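Local coordinates for protein putative acetyltransferase Ta0821 (Thermoplasma acidophilum DSM 1728, PDB 3C26) that probably acts as an acyltransferase of the GNAT family, transferring an acyl group, perhaps acetyl, to an acceptor that remains unidentified, at residues V49-V52 with I53-V57; W127-P130 with S131-V135; F175-W179 with K180-S184. One frame throughout, in Å; residues are numbered along the deposited sequence.

Contact 1. Residues V49-V52 with I53-V57; sequences VDKV and IERWV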
loop_
_atom_site.group_PDB
_atom_site.type_symbol
_atom_site.label_atom_id
_atom_site.label_comp_id
_atom_site.label_asym_id
_atom_site.label_seq_id
_atom_site.Cartn_x
_atom_site.Cartn_y
_atom_site.Cartn_z
ATOM N N VAL A 49 -14.522 -6.102 11.710
ATOM C CA VAL A 49 -14.595 -7.399 12.395
ATOM C C VAL A 49 -14.420 -7.199 13.929
ATOM O O VAL A 49 -15.052 -7.873 14.752
ATOM C CB VAL A 49 -13.554 -8.408 11.804
ATOM C CG1 VAL A 49 -13.563 -9.744 12.637
ATOM C CG2 VAL A 49 -13.794 -8.718 10.269
ATOM N N ASP A 50 -13.590 -6.240 14.325
ATOM C CA ASP A 50 -13.358 -6.027 15.748
ATOM C C ASP A 50 -14.702 -5.628 16.372
ATOM O O ASP A 50 -15.027 -5.969 17.493
ATOM C CB ASP A 50 -12.418 -4.873 16.042
ATOM C CG ASP A 50 -10.975 -5.198 15.887
ATOM O OD1 ASP A 50 -10.580 -6.382 15.744
ATOM O OD2 ASP A 50 -10.228 -4.209 15.985
ATOM N N LYS A 51 -15.482 -4.905 15.586
ATOM C CA LYS A 51 -16.724 -4.338 16.096
ATOM C C LYS A 51 -17.832 -5.368 16.240
ATOM O O LYS A 51 -18.625 -5.302 17.156
ATOM C CB LYS A 51 -17.159 -3.175 15.182
ATOM C CG LYS A 51 -18.554 -2.616 15.429
ATOM C CD LYS A 51 -18.902 -1.491 14.393
ATOM C CE LYS A 51 -19.266 -2.024 13.003
ATOM N NZ LYS A 51 -19.492 -0.899 12.042
ATOM N N VAL A 52 -17.874 -6.345 15.342
ATOM C CA VAL A 52 -19.024 -7.291 15.279
ATOM C C VAL A 52 -18.747 -8.749 15.725
ATOM O O VAL A 52 -19.646 -9.553 15.882
ATOM C CB VAL A 52 -19.599 -7.337 13.845
ATOM C CG1 VAL A 52 -20.212 -6.028 13.465
ATOM C CG2 VAL A 52 -18.546 -7.726 12.847
ATOM N N ILE A 53 -17.486 -9.071 15.952
ATOM C CA ILE A 53 -17.094 -10.469 16.205
ATOM C C ILE A 53 -17.758 -11.048 17.453
ATOM O O ILE A 53 -18.053 -12.231 17.482
ATOM C CB ILE A 53 -15.536 -10.663 16.251
ATOM C CG1 ILE A 53 -15.189 -12.180 16.207
ATOM C CG2 ILE A 53 -14.955 -9.934 17.457
ATOM C CD1 ILE A 53 -13.718 -12.543 15.798
ATOM N N GLU A 54 -17.945 -10.225 18.485
ATOM C CA GLU A 54 -18.589 -10.686 19.732
ATOM C C GLU A 54 -20.036 -11.076 19.453
ATOM O O GLU A 54 -20.504 -12.166 19.889
ATOM C CB GLU A 54 -18.478 -9.663 20.872
ATOM C CG GLU A 54 -19.058 -10.247 22.155
ATOM C CD GLU A 54 -18.835 -9.379 23.371
ATOM O OE1 GLU A 54 -18.331 -8.255 23.235
ATOM O OE2 GLU A 54 -19.157 -9.844 24.479
ATOM N N ARG A 55 -20.698 -10.238 18.644
ATOM C CA ARG A 55 -22.093 -10.469 18.205
ATOM C C ARG A 55 -22.211 -11.777 17.436
ATOM O O ARG A 55 -23.090 -12.611 17.675
ATOM C CB ARG A 55 -22.646 -9.299 17.369
ATOM C CG ARG A 55 -23.253 -8.197 18.234
ATOM C CD ARG A 55 -23.682 -6.929 17.494
ATOM N NE ARG A 55 -22.574 -6.008 17.177
ATOM C CZ ARG A 55 -22.712 -4.939 16.401
ATOM N NH1 ARG A 55 -23.892 -4.671 15.850
ATOM N NH2 ARG A 55 -21.677 -4.149 16.143
ATOM N N TRP A 56 -21.275 -11.965 16.524
ATOM C CA TRP A 56 -21.229 -13.175 15.729
ATOM C C TRP A 56 -21.120 -14.413 16.567
ATOM O O TRP A 56 -21.797 -15.377 16.301
ATOM C CB TRP A 56 -20.017 -13.168 14.781
ATOM C CG TRP A 56 -20.151 -12.223 13.590
ATOM C CD1 TRP A 56 -21.304 -11.680 13.105
ATOM C CD2 TRP A 56 -19.119 -11.833 12.685
ATOM N NE1 TRP A 56 -21.050 -10.961 11.975
ATOM C CE2 TRP A 56 -19.709 -11.027 11.701
ATOM C CE3 TRP A 56 -17.742 -12.086 12.612
ATOM C CZ2 TRP A 56 -18.974 -10.473 10.650
ATOM C CZ3 TRP A 56 -17.019 -11.515 11.563
ATOM C CH2 TRP A 56 -17.633 -10.750 10.599
ATOM N N VAL A 57 -20.176 -14.384 17.513
ATOM C CA VAL A 57 -19.922 -15.519 18.427
ATOM C C VAL A 57 -21.193 -15.859 19.173
ATOM O O VAL A 57 -21.582 -17.013 19.302
ATOM C CB VAL A 57 -18.738 -15.265 19.450
ATOM C CG1 VAL A 57 -18.625 -16.423 20.433
ATOM C CG2 VAL A 57 -17.405 -15.027 18.700
HETATM O O HOH W 1 -16.763 -7.552 18.924
HETATM O O HOH W 2 -20.159 -7.297 18.550
#

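Contact 2. Residues W127-P130 with S131-V135; sequences WNEP and SLRLV. With EDO (1,2-ethanediol), chain I.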
loop_
_atom_site.group_PDB
_atom_site.type_symbol
_atom_site.label_atom_id
_atom_site.label_comp_id
_atom_site.label_asym_id
_atom_site.label_seq_id
_atom_site.Cartn_x
_atom_site.Cartn_y
_atom_site.Cartn_z
ATOM N N TRP A 127 -3.051 -6.864 -1.148
ATOM C CA TRP A 127 -1.639 -6.967 -0.647
ATOM C C TRP A 127 -1.389 -8.201 0.227
ATOM O O TRP A 127 -0.263 -8.489 0.645
ATOM C CB TRP A 127 -1.264 -5.721 0.170
ATOM C CG TRP A 127 -2.268 -5.338 1.254
ATOM C CD1 TRP A 127 -3.170 -4.299 1.184
ATOM C CD2 TRP A 127 -2.429 -5.906 2.550
ATOM N NE1 TRP A 127 -3.904 -4.238 2.318
ATOM C CE2 TRP A 127 -3.462 -5.190 3.193
ATOM C CE3 TRP A 127 -1.819 -6.973 3.233
ATOM C CZ2 TRP A 127 -3.907 -5.500 4.491
ATOM C CZ3 TRP A 127 -2.247 -7.269 4.542
ATOM C CH2 TRP A 127 -3.280 -6.542 5.148
ATOM N N ASN A 128 -2.461 -8.931 0.539
ATOM C CA ASN A 128 -2.354 -10.052 1.480
ATOM C C ASN A 128 -2.010 -11.326 0.739
ATOM O O ASN A 128 -2.814 -12.224 0.570
ATOM C CB ASN A 128 -3.600 -10.204 2.343
ATOM C CG ASN A 128 -3.379 -11.152 3.482
ATOM O OD1 ASN A 128 -2.309 -11.744 3.582
ATOM N ND2 ASN A 128 -4.365 -11.271 4.392
ATOM N N GLU A 129 -0.759 -11.357 0.313
ATOM C CA GLU A 129 -0.275 -12.379 -0.565
ATOM C C GLU A 129 -0.419 -13.792 0.004
ATOM O O GLU A 129 -0.804 -14.686 -0.725
ATOM C CB GLU A 129 1.166 -12.117 -0.980
ATOM C CG GLU A 129 1.598 -12.935 -2.160
ATOM C CD GLU A 129 0.923 -12.532 -3.495
ATOM O OE1 GLU A 129 0.342 -11.450 -3.613
ATOM O OE2 GLU A 129 0.999 -13.335 -4.443
ATOM N N PRO A 130 -0.055 -14.013 1.294
ATOM C CA PRO A 130 -0.218 -15.357 1.868
ATOM C C PRO A 130 -1.688 -15.812 1.862
ATOM O O PRO A 130 -1.996 -16.953 1.572
ATOM C CB PRO A 130 0.293 -15.160 3.297
ATOM C CG PRO A 130 1.342 -14.109 3.145
ATOM C CD PRO A 130 0.729 -13.135 2.191
ATOM N N SER A 131 -2.591 -14.912 2.181
ATOM C CA SER A 131 -4.010 -15.263 2.161
ATOM C C SER A 131 -4.515 -15.479 0.740
ATOM O O SER A 131 -5.300 -16.367 0.504
ATOM C CB SER A 131 -4.847 -14.214 2.869
ATOM O OG SER A 131 -4.437 -14.118 4.225
ATOM N N LEU A 132 -4.029 -14.677 -0.204
ATOM C CA LEU A 132 -4.428 -14.812 -1.632
ATOM C C LEU A 132 -3.931 -16.168 -2.159
ATOM O O LEU A 132 -4.604 -16.867 -2.900
ATOM C CB LEU A 132 -3.853 -13.667 -2.470
ATOM C CG LEU A 132 -4.420 -12.230 -2.286
ATOM C CD1 LEU A 132 -3.555 -11.195 -2.989
ATOM C CD2 LEU A 132 -5.841 -12.141 -2.787
ATOM N N ARG A 133 -2.721 -16.518 -1.774
ATOM C CA ARG A 133 -2.146 -17.828 -2.135
ATOM C C ARG A 133 -2.941 -18.984 -1.521
ATOM O O ARG A 133 -3.164 -20.020 -2.140
ATOM C CB ARG A 133 -0.675 -17.924 -1.701
ATOM C CG ARG A 133 0.248 -16.947 -2.455
ATOM C CD ARG A 133 0.210 -17.162 -3.972
ATOM N NE ARG A 133 0.771 -18.461 -4.348
ATOM C CZ ARG A 133 2.075 -18.767 -4.427
ATOM N NH1 ARG A 133 3.019 -17.869 -4.139
ATOM N NH2 ARG A 133 2.430 -20.004 -4.797
ATOM N N LEU A 134 -3.400 -18.776 -0.307
ATOM C CA LEU A 134 -4.162 -19.819 0.431
ATOM C C LEU A 134 -5.500 -20.072 -0.274
ATOM O O LEU A 134 -5.833 -21.215 -0.619
ATOM C CB LEU A 134 -4.390 -19.385 1.893
ATOM C CG LEU A 134 -5.360 -20.290 2.663
ATOM C CD1 LEU A 134 -4.736 -21.668 2.698
ATOM C CD2 LEU A 134 -5.660 -19.814 4.033
ATOM N N VAL A 135 -6.237 -19.000 -0.558
ATOM C CA VAL A 135 -7.542 -19.146 -1.221
ATOM C C VAL A 135 -7.385 -19.751 -2.616
ATOM O O VAL A 135 -8.165 -20.599 -3.037
ATOM C CB VAL A 135 -8.476 -17.880 -1.166
ATOM C CG1 VAL A 135 -8.916 -17.612 0.285
ATOM C CG2 VAL A 135 -7.845 -16.619 -1.814
HETATM C C1 EDO I . -2.952 -14.065 -6.165
HETATM O O1 EDO I . -1.811 -14.211 -5.302
HETATM C C2 EDO I . -2.966 -15.148 -7.227
HETATM O O2 EDO I . -3.035 -16.407 -6.567
HETATM O O HOH W 3 2.737 -15.171 -4.344
#

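Contact 3. Residues F175-W179 with K180-S184; sequences FFIDW and KYMCS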
loop_
_atom_site.group_PDB
_atom_site.type_symbol
_atom_site.label_atom_id
_atom_site.label_comp_id
_atom_site.label_asym_id
_atom_site.label_seq_id
_atom_site.Cartn_x
_atom_site.Cartn_y
_atom_site.Cartn_z
ATOM N N PHE A 175 -23.463 -7.458 -5.353
ATOM C CA PHE A 175 -23.099 -6.288 -4.575
ATOM C C PHE A 175 -22.462 -6.626 -3.254
ATOM O O PHE A 175 -22.696 -7.665 -2.686
ATOM C CB PHE A 175 -24.364 -5.509 -4.126
ATOM C CG PHE A 175 -25.454 -5.431 -5.137
ATOM C CD1 PHE A 175 -26.415 -6.429 -5.215
ATOM C CD2 PHE A 175 -25.575 -4.303 -5.948
ATOM C CE1 PHE A 175 -27.416 -6.351 -6.118
ATOM C CE2 PHE A 175 -26.597 -4.216 -6.871
ATOM C CZ PHE A 175 -27.517 -5.240 -6.957
ATOM N N PHE A 176 -21.672 -5.683 -2.770
ATOM C CA PHE A 176 -21.110 -5.732 -1.424
ATOM C C PHE A 176 -22.113 -5.062 -0.541
ATOM O O PHE A 176 -22.430 -3.894 -0.734
ATOM C CB PHE A 176 -19.758 -5.026 -1.296
ATOM C CG PHE A 176 -18.626 -5.938 -0.958
ATOM C CD1 PHE A 176 -18.730 -6.834 0.090
ATOM C CD2 PHE A 176 -17.431 -5.858 -1.631
ATOM C CE1 PHE A 176 -17.686 -7.669 0.450
ATOM C CE2 PHE A 176 -16.375 -6.696 -1.281
ATOM C CZ PHE A 176 -16.521 -7.600 -0.217
ATOM N N ILE A 177 -22.682 -5.827 0.377
ATOM C CA ILE A 177 -23.559 -5.274 1.357
ATOM C C ILE A 177 -23.146 -5.773 2.743
ATOM O O ILE A 177 -23.046 -6.979 2.984
ATOM C CB ILE A 177 -24.991 -5.627 1.080
ATOM C CG1 ILE A 177 -25.411 -5.068 -0.294
ATOM C CG2 ILE A 177 -25.916 -5.045 2.136
ATOM C CD1 ILE A 177 -26.893 -5.196 -0.544
ATOM N N ASP A 178 -22.912 -4.842 3.647
ATOM C CA ASP A 178 -22.483 -5.223 5.011
ATOM C C ASP A 178 -21.420 -6.314 4.974
ATOM O O ASP A 178 -21.543 -7.359 5.611
ATOM C CB ASP A 178 -23.671 -5.691 5.841
ATOM C CG ASP A 178 -23.308 -5.992 7.309
ATOM O OD1 ASP A 178 -22.405 -5.373 7.848
ATOM O OD2 ASP A 178 -23.969 -6.840 7.935
ATOM N N TRP A 179 -20.395 -6.069 4.163
ATOM C CA TRP A 179 -19.188 -6.929 4.030
ATOM C C TRP A 179 -19.409 -8.342 3.501
ATOM O O TRP A 179 -18.575 -9.240 3.674
ATOM C CB TRP A 179 -18.386 -6.989 5.340
ATOM C CG TRP A 179 -17.823 -5.681 5.736
ATOM C CD1 TRP A 179 -18.467 -4.712 6.478
ATOM C CD2 TRP A 179 -16.536 -5.130 5.400
ATOM N NE1 TRP A 179 -17.665 -3.627 6.602
ATOM C CE2 TRP A 179 -16.467 -3.856 5.990
ATOM C CE3 TRP A 179 -15.449 -5.585 4.650
ATOM C CZ2 TRP A 179 -15.351 -3.024 5.865
ATOM C CZ3 TRP A 179 -14.332 -4.754 4.543
ATOM C CH2 TRP A 179 -14.309 -3.489 5.136
ATOM N N LYS A 180 -20.549 -8.494 2.861
ATOM C CA LYS A 180 -20.968 -9.716 2.219
ATOM C C LYS A 180 -21.196 -9.407 0.734
ATOM O O LYS A 180 -21.863 -8.453 0.388
ATOM C CB LYS A 180 -22.250 -10.239 2.895
ATOM C CG LYS A 180 -22.089 -10.621 4.357
ATOM C CD LYS A 180 -23.430 -10.849 5.079
ATOM C CE LYS A 180 -23.979 -9.561 5.632
ATOM N NZ LYS A 180 -25.372 -9.639 6.289
ATOM N N TYR A 181 -20.593 -10.214 -0.135
ATOM C CA TYR A 181 -20.816 -10.096 -1.571
ATOM C C TYR A 181 -21.943 -11.070 -1.962
ATOM O O TYR A 181 -21.787 -12.291 -1.948
ATOM C CB TYR A 181 -19.520 -10.357 -2.374
ATOM C CG TYR A 181 -19.582 -9.854 -3.804
ATOM C CD1 TYR A 181 -19.484 -8.477 -4.087
ATOM C CD2 TYR A 181 -19.713 -10.730 -4.872
ATOM C CE1 TYR A 181 -19.508 -8.005 -5.367
ATOM C CE2 TYR A 181 -19.775 -10.246 -6.151
ATOM C CZ TYR A 181 -19.687 -8.893 -6.400
ATOM O OH TYR A 181 -19.737 -8.449 -7.704
HETATM N N MSE A 182 -23.063 -10.496 -2.351
HETATM C CA MSE A 182 -24.277 -11.253 -2.599
HETATM C C MSE A 182 -24.959 -10.835 -3.885
HETATM O O MSE A 182 -24.870 -9.694 -4.309
HETATM C CB MSE A 182 -25.257 -11.025 -1.425
HETATM C CG MSE A 182 -25.730 -9.593 -1.275
HETATM SE SE MSE A 182 -26.978 -9.233 0.241
HETATM C CE MSE A 182 -25.740 -9.277 1.718
ATOM N N CYS A 183 -25.675 -11.771 -4.466
ATOM C CA CYS A 183 -26.394 -11.523 -5.694
ATOM C C CYS A 183 -27.884 -11.728 -5.503
ATOM O O CYS A 183 -28.349 -12.463 -4.624
ATOM C CB CYS A 183 -25.884 -12.398 -6.838
ATOM S SG CYS A 183 -24.062 -12.505 -6.930
ATOM N N SER A 184 -28.621 -10.995 -6.307
ATOM C CA SER A 184 -30.071 -11.171 -6.375
ATOM C C SER A 184 -30.623 -10.582 -7.672
ATOM O O SER A 184 -30.412 -9.398 -7.967
ATOM C CB SER A 184 -30.767 -10.575 -5.156
ATOM O OG SER A 184 -32.161 -10.542 -5.387
#

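Contact 1. Residues V49-V52 with I53-V57
V52 and W56, one turn apart on helix 45-58, meet through a CH-pi contact. The CG2 methyl of V52 lies over one face of the indole, offset toward the rim, 3.8 Å from the centroid of the W56 six-membered ring. V49 adds a second methyl, its CG1 standing 4.0 Å from W56 CZ3. In V52, CG1 lies opposite the carbonyl carbon (chi1 -66°) and CG2 between it and the backbone N; CG2 meets the tryptophan, while CG1 lies over a face of the guanidinium, 3.6 Å from R55 NH2. At its edge, in plane, the guanidinium gives K51 O a weak hydrogen bond from R55 NH2, 3.4 Å. The backbone bond from W56 N to V52 O, 3.0 Å, holds the pair in this spacing. The helix is kinked here, and waters replace the i to i+4 bonds of E54 N and R55 N: one joins D50 O to E54 N, another K51 O to N and NE of R55. Farther out, H76 stacks on W56, I53 packs on I19, and K51 NZ pairs with D209. Apolar residues thus suit one side and a long arginine the hydrated one, where solvent compensates the carbonyls the kink uncovers.

Contact 2. Residues W127-P130 with S131-V135
R133 folds back over the carbonyl of E129, four residues earlier in the same helix. Its CB lies 3.4 Å from E129 O, the same oxygen that accepts the backbone bond from R133 N, and its CG is closer still, 3.0 Å from E129 O. The bend at chi2 (-58°) sets CD 3.9 Å from E129 OE2, so the arginine passes the glutamate at an angle, and a second bend at chi3 leads NE and the guanidinium away. At the tip NH1 stays 5.0 Å from E129 OE2, and a water bridges the gap, accepting from R133 NH1 at 2.7 Å and donating to the carboxylate. A 1,2-ethanediol also donates weakly to OE2, while OE1 forms a salt bridge with K38 of the second subunit. This is the start of helix 129-138, whose N-cap is N128: its OD1 accepts a weak capping bond, 3.5 Å, from S131 N. That oxygen also accepts from W27 NE1. With an alanine in place of N128, S131 N would probably lose its cap and the W27 indole N-H its mate. P130 suits the first turn because its nitrogen has no hydrogen needing an acceptor. L132 N donates to N128 O at 2.8 Å.

Contact 3. Residues F175-W179 with K180-S184
F175, F176 and I177 pair with M182, Y181 and K180 in a beta hairpin with a two-residue loop, D178-W179. Four backbone hydrogen bonds join its antiparallel strands. At one end F175 and M182 exchange a pair, F175 N to M182 O at 2.8 Å and M182 N to F175 O at 2.9 Å. At the other, I177 N gives a straight bond (170°) to K180 O, and the return bond from K180 N reaches I177 O from above the carbonyl plane. That bond closes a type I' turn, in which D178 and W179 both have positive phi; aspartate is among the residues that tolerate this conformation.

Aromatic packing occupies the face bearing F176 and Y181, a non-hydrogen-bonded pair. Y181 directs its edge at the face of F176 in a T-shaped stack, planes 77° apart, with its CD1 4.1 Å from F176 CG. V261 of strand 258-265 lies against both rings.

Apolar contact marks the other face, where M182, a selenomethionine, crosses I177 at about a right angle; a bend at chi3 (75°) brings its CE to 3.8 Å from I177 CB.

The charged contact lies beside the turn. D178 and K180 run side by side, pointing the same way, in a long salt bridge of 3.5 Å between D178 OD2 and K180 NZ. K180 NZ also has a salt bridge with E78 and a hydrogen bond with the Y194 hydroxyl.

A covalent link, the C183-C174 disulfide, closes the far end of the hairpin.

The buried K180 amine thus has two carboxylates and a hydroxyl round it, which would be expected to favour its charged form.

How the contacts relate
The three contacts are separate. Contacts 1 and 2, both in the GNAT portion of the chain, have centres about 23 Å apart; the centre of contact 3 lies about 18 Å from that of contact 1 and 21 Å from that of contact 2. Contacts 1 and 3 come nearest, about 6 Å between closest atoms, and Y48, next to V49 in helix 45-58, stacks on W179 of the hairpin. Strand 258-265 is shared by contacts 2 and 3, receiving L132 and V135 from the first and F176, W179 and Y181 from the second. Of the three, contact 2 alone meets the second subunit. Small molecules, probably from the crystallisation liquor, lie by all three, but by themselves they do not establish where an active site lies.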